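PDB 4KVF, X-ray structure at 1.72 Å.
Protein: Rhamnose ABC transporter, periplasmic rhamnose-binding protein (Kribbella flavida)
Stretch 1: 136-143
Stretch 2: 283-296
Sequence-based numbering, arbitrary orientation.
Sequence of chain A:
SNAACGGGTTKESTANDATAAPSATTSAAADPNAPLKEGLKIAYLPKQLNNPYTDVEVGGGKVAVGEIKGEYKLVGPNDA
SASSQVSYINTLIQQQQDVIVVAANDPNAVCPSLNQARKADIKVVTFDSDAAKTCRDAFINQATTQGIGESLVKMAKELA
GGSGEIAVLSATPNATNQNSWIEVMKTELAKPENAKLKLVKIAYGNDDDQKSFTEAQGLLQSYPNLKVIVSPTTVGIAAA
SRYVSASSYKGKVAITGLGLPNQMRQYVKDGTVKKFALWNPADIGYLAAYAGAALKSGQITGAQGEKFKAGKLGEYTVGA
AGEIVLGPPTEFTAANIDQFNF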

# COMPACT_ATOMS: atom_id res chain seq x y z
N ARG A 136 -3.71 10.51 15.94
CA ARG A 136 -4.55 9.35 15.65
C ARG A 136 -4.26 8.20 16.62
O ARG A 136 -3.20 8.16 17.24
CB ARG A 136 -4.37 8.88 14.20
CG ARG A 136 -3.12 8.04 13.92
CD ARG A 136 -1.80 8.80 14.05
NE ARG A 136 -0.71 7.93 13.61
CZ ARG A 136 -0.05 7.08 14.38
NH1 ARG A 136 -0.33 6.98 15.68
NH2 ARG A 136 0.90 6.32 13.86
N ASP A 137 -5.21 7.28 16.76
CA ASP A 137 -5.03 6.16 17.69
C ASP A 137 -4.25 5.00 17.08
O ASP A 137 -3.52 4.32 17.78
CB ASP A 137 -6.40 5.69 18.19
CG ASP A 137 -7.15 6.80 18.91
OD1 ASP A 137 -6.77 7.12 20.06
OD2 ASP A 137 -8.11 7.35 18.32
N ALA A 138 -4.40 4.80 15.77
CA ALA A 138 -3.69 3.75 15.06
C ALA A 138 -3.55 4.08 13.59
O ALA A 138 -4.34 4.86 13.05
CB ALA A 138 -4.39 2.40 15.23
N PHE A 139 -2.55 3.48 12.95
CA PHE A 139 -2.30 3.68 11.53
C PHE A 139 -2.24 2.33 10.84
O PHE A 139 -1.45 1.46 11.23
CB PHE A 139 -0.98 4.44 11.33
CG PHE A 139 -0.45 4.41 9.91
CD1 PHE A 139 -1.25 4.80 8.84
CD2 PHE A 139 0.86 4.04 9.65
CE1 PHE A 139 -0.75 4.79 7.54
CE2 PHE A 139 1.36 4.04 8.36
CZ PHE A 139 0.55 4.40 7.31
N ILE A 140 -3.08 2.13 9.82
CA ILE A 140 -3.01 0.89 9.06
C ILE A 140 -2.05 1.07 7.89
O ILE A 140 -2.33 1.82 6.95
CB ILE A 140 -4.39 0.45 8.52
CG1 ILE A 140 -5.44 0.45 9.65
CG2 ILE A 140 -4.28 -0.95 7.88
CD1 ILE A 140 -5.02 -0.37 10.89
N ASN A 141 -0.92 0.38 7.97
CA ASN A 141 0.11 0.43 6.94
C ASN A 141 0.04 -0.82 6.06
O ASN A 141 0.15 -1.94 6.56
CB ASN A 141 1.49 0.52 7.59
CG ASN A 141 2.57 0.91 6.60
OD1 ASN A 141 2.30 1.07 5.41
ND2 ASN A 141 3.79 1.12 7.10
N GLN A 142 -0.16 -0.62 4.76
CA GLN A 142 -0.41 -1.75 3.86
C GLN A 142 0.79 -2.65 3.75
O GLN A 142 0.66 -3.87 3.58
CB GLN A 142 -0.84 -1.28 2.46
CG GLN A 142 0.14 -0.35 1.78
CD GLN A 142 -0.23 1.10 1.99
OE1 GLN A 142 -0.48 1.53 3.11
NE2 GLN A 142 -0.28 1.86 0.90
N ALA A 143 1.97 -2.07 3.89
CA ALA A 143 3.21 -2.84 3.87
C ALA A 143 4.31 -1.90 4.28
O ALA A 143 4.28 -0.74 3.90
CB ALA A 143 3.48 -3.39 2.47
N ASP A 283 -8.25 -5.16 1.79
CA ASP A 283 -7.84 -5.60 3.12
C ASP A 283 -7.44 -4.43 4.01
O ASP A 283 -7.52 -4.52 5.23
CB ASP A 283 -6.68 -6.61 3.05
CG ASP A 283 -7.10 -7.94 2.46
OD1 ASP A 283 -8.31 -8.26 2.46
OD2 ASP A 283 -6.20 -8.69 2.00
N ILE A 284 -6.96 -3.35 3.39
CA ILE A 284 -6.61 -2.16 4.17
C ILE A 284 -7.86 -1.59 4.84
O ILE A 284 -7.87 -1.31 6.04
CB ILE A 284 -5.96 -1.08 3.28
CG1 ILE A 284 -4.73 -1.64 2.56
CG2 ILE A 284 -5.56 0.14 4.12
CD1 ILE A 284 -4.14 -0.66 1.55
N GLY A 285 -8.92 -1.42 4.06
CA GLY A 285 -10.16 -0.88 4.59
C GLY A 285 -10.81 -1.82 5.58
O GLY A 285 -11.37 -1.41 6.59
N TYR A 286 -10.73 -3.12 5.27
CA TYR A 286 -11.27 -4.16 6.15
C TYR A 286 -10.54 -4.16 7.49
O TYR A 286 -11.16 -4.14 8.56
CB TYR A 286 -11.17 -5.52 5.43
CG TYR A 286 -11.76 -6.70 6.15
CD1 TYR A 286 -11.09 -7.31 7.20
CD2 TYR A 286 -12.97 -7.24 5.74
CE1 TYR A 286 -11.63 -8.41 7.85
CE2 TYR A 286 -13.52 -8.34 6.39
CZ TYR A 286 -12.83 -8.92 7.44
OH TYR A 286 -13.37 -10.02 8.08
N LEU A 287 -9.21 -4.16 7.45
CA LEU A 287 -8.44 -4.13 8.67
C LEU A 287 -8.71 -2.85 9.47
O LEU A 287 -8.82 -2.89 10.68
CB LEU A 287 -6.94 -4.29 8.37
CG LEU A 287 -5.99 -4.20 9.57
CD1 LEU A 287 -6.39 -5.16 10.69
CD2 LEU A 287 -4.55 -4.48 9.12
N ALA A 288 -8.82 -1.72 8.77
CA ALA A 288 -9.07 -0.45 9.45
C ALA A 288 -10.37 -0.48 10.27
O ALA A 288 -10.41 0.03 11.40
CB ALA A 288 -9.08 0.71 8.46
N ALA A 289 -11.42 -1.09 9.72
CA ALA A 289 -12.69 -1.19 10.44
C ALA A 289 -12.55 -2.01 11.72
O ALA A 289 -13.06 -1.63 12.78
CB ALA A 289 -13.77 -1.78 9.55
N TYR A 290 -11.86 -3.14 11.65
CA TYR A 290 -11.68 -3.95 12.85
C TYR A 290 -10.81 -3.27 13.90
O TYR A 290 -11.07 -3.38 15.09
CB TYR A 290 -11.16 -5.36 12.51
CG TYR A 290 -12.26 -6.32 12.12
CD1 TYR A 290 -12.96 -7.03 13.09
CD2 TYR A 290 -12.62 -6.51 10.79
CE1 TYR A 290 -13.99 -7.90 12.75
CE2 TYR A 290 -13.65 -7.38 10.44
CZ TYR A 290 -14.33 -8.07 11.43
OH TYR A 290 -15.35 -8.93 11.08
N ALA A 291 -9.77 -2.57 13.46
CA ALA A 291 -8.90 -1.86 14.38
C ALA A 291 -9.69 -0.76 15.10
O ALA A 291 -9.61 -0.59 16.32
CB ALA A 291 -7.72 -1.25 13.63
N GLY A 292 -10.46 -0.02 14.32
CA GLY A 292 -11.27 1.07 14.84
C GLY A 292 -12.30 0.53 15.84
O GLY A 292 -12.51 1.10 16.91
N ALA A 293 -12.93 -0.57 15.48
CA ALA A 293 -13.93 -1.19 16.35
C ALA A 293 -13.30 -1.70 17.63
O ALA A 293 -13.90 -1.58 18.70
CB ALA A 293 -14.65 -2.31 15.63
N ALA A 294 -12.10 -2.27 17.52
CA ALA A 294 -11.38 -2.76 18.69
C ALA A 294 -11.06 -1.61 19.61
O ALA A 294 -11.16 -1.75 20.82
CB ALA A 294 -10.10 -3.50 18.30
N LEU A 295 -10.66 -0.48 19.04
CA LEU A 295 -10.36 0.71 19.85
C LEU A 295 -11.60 1.21 20.58
O LEU A 295 -11.57 1.48 21.79
CB LEU A 295 -9.78 1.82 18.97
CG LEU A 295 -8.33 1.58 18.54
CD1 LEU A 295 -8.01 2.42 17.33
CD2 LEU A 295 -7.38 1.92 19.69
N LYS A 296 -12.69 1.34 19.84
CA LYS A 296 -13.94 1.87 20.39
C LYS A 296 -14.57 0.94 21.42
O LYS A 296 -15.26 1.39 22.34
CB LYS A 296 -14.93 2.18 19.26
CG LYS A 296 -16.18 2.94 19.69
CD LYS A 296 -15.84 4.31 20.27
CE LYS A 296 -17.09 5.04 20.73
NZ LYS A 296 -16.76 6.23 21.56

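Residues 138-141 form a strand that packs against the helix that covers 283-296. The two run nearly antiparallel, with 159° between their N-to-C directions, and their axes approach to 8.9 Å. As stretch 1 advances, its partners therefore step back along the helix, from Leu295 to Ile284. No hydrogen bond joins the two stretches. The contact rests on van der Waals packing.

Arg136 does not reach the helix. Its guanidinium nitrogens are hydrogen-bonded elsewhere in the structure.

Asp137 makes the first contact, and does so through its aliphatic carbon. CB of Asp137 lies 3.7 Å from CD1 of Leu295. The carboxylate takes no part in a polar contact with the helix; both of its oxygens are satisfied elsewhere.

Ala138 points its CB toward the helix. That methyl is 4.2 Å from CD1 of Leu295, so the same leucine methyl touches two successive residues. The backbones are well separated here: the CA of Ala138 is 7.7 Å from the CA of Ala291, its nearest CA on the helix.

Phe139 is out of reach, as expected from the alternation of side chains along a strand.

Ile140 is the centre of the contact. It points toward the helix and has the largest covered area, 110 Å² of the 385 Å² buried in total. Four helix residues touch its side chain. CG2 of Ile140 is 3.8 Å from CD2 of Leu287 and 4.1 Å from CG2 of Ile284. CG1 of Ile140 is 3.7 Å from CA of Ala288 and 3.8 Å from CB of Ala288. CD1 of Ile140 reaches CB of Ala291 at 3.9 Å. The small side chain of Ala288 accompanies a close backbone approach, with CA of Ile140 and CA of Ala288 6.2 Å apart. Ile284, Leu287, Ala288 and Ala291 are spaced by three, one and three residues, so they fall along one side of the helix. The helix's own backbone hydrogen bonds are kept: N of Ala288 donates to O of Ile284 at 2.9 Å, and N of Ala291 to O of Leu287 at 3.0 Å.

Asn141 points away from the helix and makes no contact with it.

Gln142 closes the contact. Its CB is 3.5 Å from CD1 of Ile284, the shortest approach between the stretches. CA to CB of Ile284 points sideways, but the end of its side chain comes nearer, with chi1 m and chi2 t. The amide nitrogen NE2 of Gln142 is hydrogen-bonded elsewhere.

Ala143 lies beyond the contact.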